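PDB 3HJ9: oxidoreductase from Ralstonia eutropha, which binds flavin mononucleotide and is probably an oxidoreductase of the nitroreductase family. Local coordinates for residues N3-K6 and R7-Y10; K63-S66 and E67-A71. One frame throughout, in Å; residues are numbered along the deposited sequence.

Contact 1: residues N3-K6 and R7-Y10; sequences NDLK and RLPY. With ACT (acetate ion), chain D.
Arg7 folds back along Asp4, three residues earlier, and the two side chains run side by side in the same direction. Its CB sits 3.3 Å from Asp4 O, the carbonyl that also accepts the backbone bond from Arg7 N at 2.8 Å. The chain is extended to CD, turns about the CG-CD bond (chi3 -85°) and turns again about CD-NE, which together set the guanidinium beside the aspartate. NE faces the other way and pairs with Glu91 of the second subunit, which also takes Lys6 NZ. At the tip, NH1 and NH2 both donate to Asp4 OD1, at 2.9 and 3.0 Å. OD1 lies in the guanidinium plane; the carboxylate is turned 50° against that plane. With helical angles at residues 5-7, the bond from Arg7 N to Asp4 O and a weak one from Leu8 N to Leu5 O close two overlapping type I turns on the chain surface, where it meets the second subunit. One step on, Leu5 CD2 and Leu8 CD1 touch at 3.9 Å. Water 2 donates to Lys6 O and to Tyr10 OH, which donates to OXT of an acetate ion 2.6 Å away; Tyr89 N of the second subunit holds that acetate too.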
# COMPACT_ATOMS: atom_id res chain seq x y z
N ASN A 3 22.06 -8.57 -15.13
CA ASN A 3 20.61 -8.36 -14.83
C ASN A 3 20.27 -8.70 -13.37
O ASN A 3 19.57 -7.93 -12.67
CB ASN A 3 19.75 -9.21 -15.78
CG ASN A 3 18.25 -9.05 -15.53
OD1 ASN A 3 17.77 -7.98 -15.11
ND2 ASN A 3 17.50 -10.11 -15.78
N ASP A 4 20.76 -9.86 -12.93
CA ASP A 4 20.65 -10.32 -11.53
C ASP A 4 21.47 -9.42 -10.57
O ASP A 4 21.11 -9.33 -9.39
CB ASP A 4 21.11 -11.79 -11.38
CG ASP A 4 20.19 -12.76 -12.11
OD1 ASP A 4 18.96 -12.71 -11.84
OD2 ASP A 4 20.69 -13.56 -12.93
N LEU A 5 22.52 -8.77 -11.09
CA LEU A 5 23.39 -7.84 -10.33
C LEU A 5 22.65 -6.66 -9.67
O LEU A 5 23.16 -6.09 -8.70
CB LEU A 5 24.56 -7.33 -11.20
CG LEU A 5 25.57 -8.38 -11.73
CD1 LEU A 5 26.55 -7.76 -12.73
CD2 LEU A 5 26.32 -9.08 -10.60
N LYS A 6 21.47 -6.29 -10.21
CA LYS A 6 20.58 -5.28 -9.56
C LYS A 6 20.09 -5.81 -8.19
O LYS A 6 19.86 -5.02 -7.27
CB LYS A 6 19.34 -4.92 -10.44
CG LYS A 6 18.17 -5.95 -10.44
CD LYS A 6 17.21 -5.80 -11.62
CE LYS A 6 16.07 -6.80 -11.52
NZ LYS A 6 15.25 -6.79 -12.75
N ARG A 7 19.91 -7.13 -8.10
CA ARG A 7 19.47 -7.79 -6.87
C ARG A 7 20.53 -7.91 -5.76
O ARG A 7 20.16 -8.29 -4.65
CB ARG A 7 18.72 -9.13 -7.12
CG ARG A 7 17.18 -8.96 -7.02
CD ARG A 7 16.41 -10.24 -7.29
NE ARG A 7 16.17 -10.45 -8.72
CZ ARG A 7 16.96 -11.11 -9.59
NH1 ARG A 7 18.10 -11.72 -9.23
NH2 ARG A 7 16.57 -11.18 -10.87
N LEU A 8 21.80 -7.56 -6.03
CA LEU A 8 22.83 -7.61 -4.97
C LEU A 8 22.46 -6.64 -3.83
O LEU A 8 21.93 -5.54 -4.08
CB LEU A 8 24.25 -7.35 -5.49
CG LEU A 8 24.92 -8.50 -6.25
CD1 LEU A 8 26.29 -8.07 -6.80
CD2 LEU A 8 25.05 -9.74 -5.36
N PRO A 9 22.66 -7.07 -2.56
CA PRO A 9 22.32 -6.24 -1.43
C PRO A 9 23.12 -4.93 -1.48
O PRO A 9 24.33 -4.98 -1.76
CB PRO A 9 22.72 -7.11 -0.23
CG PRO A 9 23.79 -7.93 -0.72
CD PRO A 9 23.45 -8.24 -2.13
N TYR A 10 22.45 -3.81 -1.22
CA TYR A 10 23.11 -2.49 -1.32
C TYR A 10 24.22 -2.30 -0.30
O TYR A 10 24.22 -2.91 0.78
CB TYR A 10 22.09 -1.35 -1.17
CG TYR A 10 21.02 -1.33 -2.24
CD1 TYR A 10 21.36 -1.26 -3.61
CD2 TYR A 10 19.68 -1.35 -1.90
CE1 TYR A 10 20.37 -1.23 -4.59
CE2 TYR A 10 18.67 -1.31 -2.87
CZ TYR A 10 19.04 -1.25 -4.21
OH TYR A 10 18.06 -1.23 -5.14
C ACT D . 14.55 -2.14 -4.42
O ACT D . 13.72 -2.02 -5.34
OXT ACT D . 15.56 -1.38 -4.53
CH3 ACT D . 14.32 -3.06 -3.26
O HOH W 1 22.69 -3.80 -6.03
O HOH W 2 18.70 -2.74 -7.48

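Contact 2: residues K63-S66 and E67-A71; sequences KQLS and ELLWA
Lys63 and Glu67 form an i to i+4 salt bridge on one side of helix 62-73, with Lys63 NZ 2.9 Å from Glu67 OE2. The lysine is extended as far as CE and turns only at its last torsion (chi4 -58°), which brings the ammonium over the carboxylate: NZ meets OE2 from above the plane, 40° out of it. The glutamate's other oxygen, OE1, is hydrogen-bonded to Tyr174 of helix 156-177, and Met43 of the second subunit packs on the same residue.

The backbone bonds are those of a regular alpha-helix. Glu67 N, Leu68 N, Leu69 N and Trp70 N each donate to the carbonyl four residues back, with N-H...O angles all above 160°; the bond from Trp70 N to Ser66 O measures 2.9 Å.

Apolar contact falls to Leu65 and Leu69, one turn apart and pointing the same way, whose CD1 atoms lie 4.0 Å from each other. Leu69 CG also rests 3.4 Å from Leu65 O. Both leucines pack on Leu114 of strand 113-116 and on strand 137-144, through Leu137 and Leu139 respectively, so this side of the helix lies against the antiparallel sheet. Leu68 is directed instead to Ala171 and Tyr174.

Two further polar side chains are buried and satisfied outside the helix: Ser66 OG bonds to Pro32 O and His112 NE2, and Trp70 NE1 bonds to Val75 O, while the indole ring meets Trp47 of the second subunit. The exposed lysine beside the buried Glu67, together with the tyrosine hydroxyl on OE1, would be expected to stabilise the carboxylate in its ionised form.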
# COMPACT_ATOMS: atom_id res chain seq x y z
N LYS A 63 1.01 24.19 0.26
CA LYS A 63 -0.22 23.52 -0.22
C LYS A 63 0.05 22.06 -0.60
O LYS A 63 -0.75 21.19 -0.27
CB LYS A 63 -0.83 24.25 -1.43
CG LYS A 63 -2.22 23.71 -1.93
CD LYS A 63 -2.72 24.50 -3.17
CE LYS A 63 -4.05 24.00 -3.76
NZ LYS A 63 -4.03 22.56 -4.17
N GLN A 64 1.16 21.81 -1.30
CA GLN A 64 1.53 20.48 -1.71
C GLN A 64 2.00 19.64 -0.54
O GLN A 64 1.62 18.48 -0.46
CB GLN A 64 2.55 20.45 -2.84
CG GLN A 64 1.98 20.82 -4.20
CD GLN A 64 2.97 20.57 -5.34
OE1 GLN A 64 4.17 20.41 -5.11
NE2 GLN A 64 2.45 20.55 -6.57
N LEU A 65 2.82 20.21 0.35
CA LEU A 65 3.22 19.45 1.56
C LEU A 65 1.98 18.98 2.33
O LEU A 65 1.88 17.83 2.75
CB LEU A 65 4.11 20.29 2.45
CG LEU A 65 4.69 19.67 3.73
CD1 LEU A 65 5.47 18.38 3.43
CD2 LEU A 65 5.54 20.75 4.44
N SER A 66 1.01 19.88 2.46
CA SER A 66 -0.25 19.61 3.16
C SER A 66 -1.04 18.47 2.55
O SER A 66 -1.42 17.53 3.24
CB SER A 66 -1.11 20.87 3.20
OG SER A 66 -2.42 20.60 3.67
N GLU A 67 -1.29 18.58 1.24
CA GLU A 67 -2.06 17.56 0.52
C GLU A 67 -1.38 16.17 0.50
O GLU A 67 -2.05 15.17 0.65
CB GLU A 67 -2.44 18.06 -0.88
CG GLU A 67 -3.42 19.23 -0.83
CD GLU A 67 -3.80 19.76 -2.19
OE1 GLU A 67 -3.08 19.48 -3.18
OE2 GLU A 67 -4.84 20.45 -2.28
N LEU A 68 -0.07 16.15 0.37
CA LEU A 68 0.76 14.92 0.40
C LEU A 68 0.60 14.20 1.74
O LEU A 68 0.32 12.97 1.78
CB LEU A 68 2.25 15.28 0.21
CG LEU A 68 3.31 14.19 0.41
CD1 LEU A 68 3.13 13.05 -0.64
CD2 LEU A 68 4.73 14.80 0.40
N LEU A 69 0.81 14.97 2.81
CA LEU A 69 0.68 14.43 4.16
C LEU A 69 -0.75 13.94 4.41
O LEU A 69 -0.90 12.87 4.93
CB LEU A 69 1.14 15.43 5.24
CG LEU A 69 2.67 15.64 5.26
CD1 LEU A 69 3.00 16.82 6.12
CD2 LEU A 69 3.41 14.40 5.75
N TRP A 70 -1.76 14.72 4.01
CA TRP A 70 -3.16 14.30 4.14
C TRP A 70 -3.46 13.02 3.32
O TRP A 70 -4.17 12.11 3.81
CB TRP A 70 -4.11 15.43 3.77
CG TRP A 70 -5.51 15.04 3.94
CD1 TRP A 70 -6.24 15.06 5.08
CD2 TRP A 70 -6.36 14.53 2.92
NE1 TRP A 70 -7.51 14.58 4.85
CE2 TRP A 70 -7.61 14.24 3.52
CE3 TRP A 70 -6.18 14.28 1.55
CZ2 TRP A 70 -8.69 13.73 2.80
CZ3 TRP A 70 -7.27 13.77 0.82
CH2 TRP A 70 -8.50 13.52 1.45
N ALA A 71 -2.97 12.98 2.07
CA ALA A 71 -3.12 11.82 1.20
C ALA A 71 -2.55 10.59 1.93
O ALA A 71 -3.28 9.61 2.13
CB ALA A 71 -2.42 12.03 -0.18

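In the fold
From the N terminus, contact 1 comes first: residues 4-8 close two overlapping turns in the loop before strand 11-12. The chain then runs through strands 19-20 and 28-30 and helix 42-48 before reaching contact 2, within helix 62-73. The two are in series, neither nested nor crossed, with centres 34 Å apart on opposite sides of the chain's centre and nearest atoms about 21 Å apart. Both involve the second subunit: residues 3-10 reach it from the surface, whereas 63-71 belongs to a buried helix set between the sheet, helix 156-177 and the partner. The side chain of Lys6 is about 8 Å from a bound flavin. Separately, the side chain of Trp70 is about 12 Å from a bound flavin.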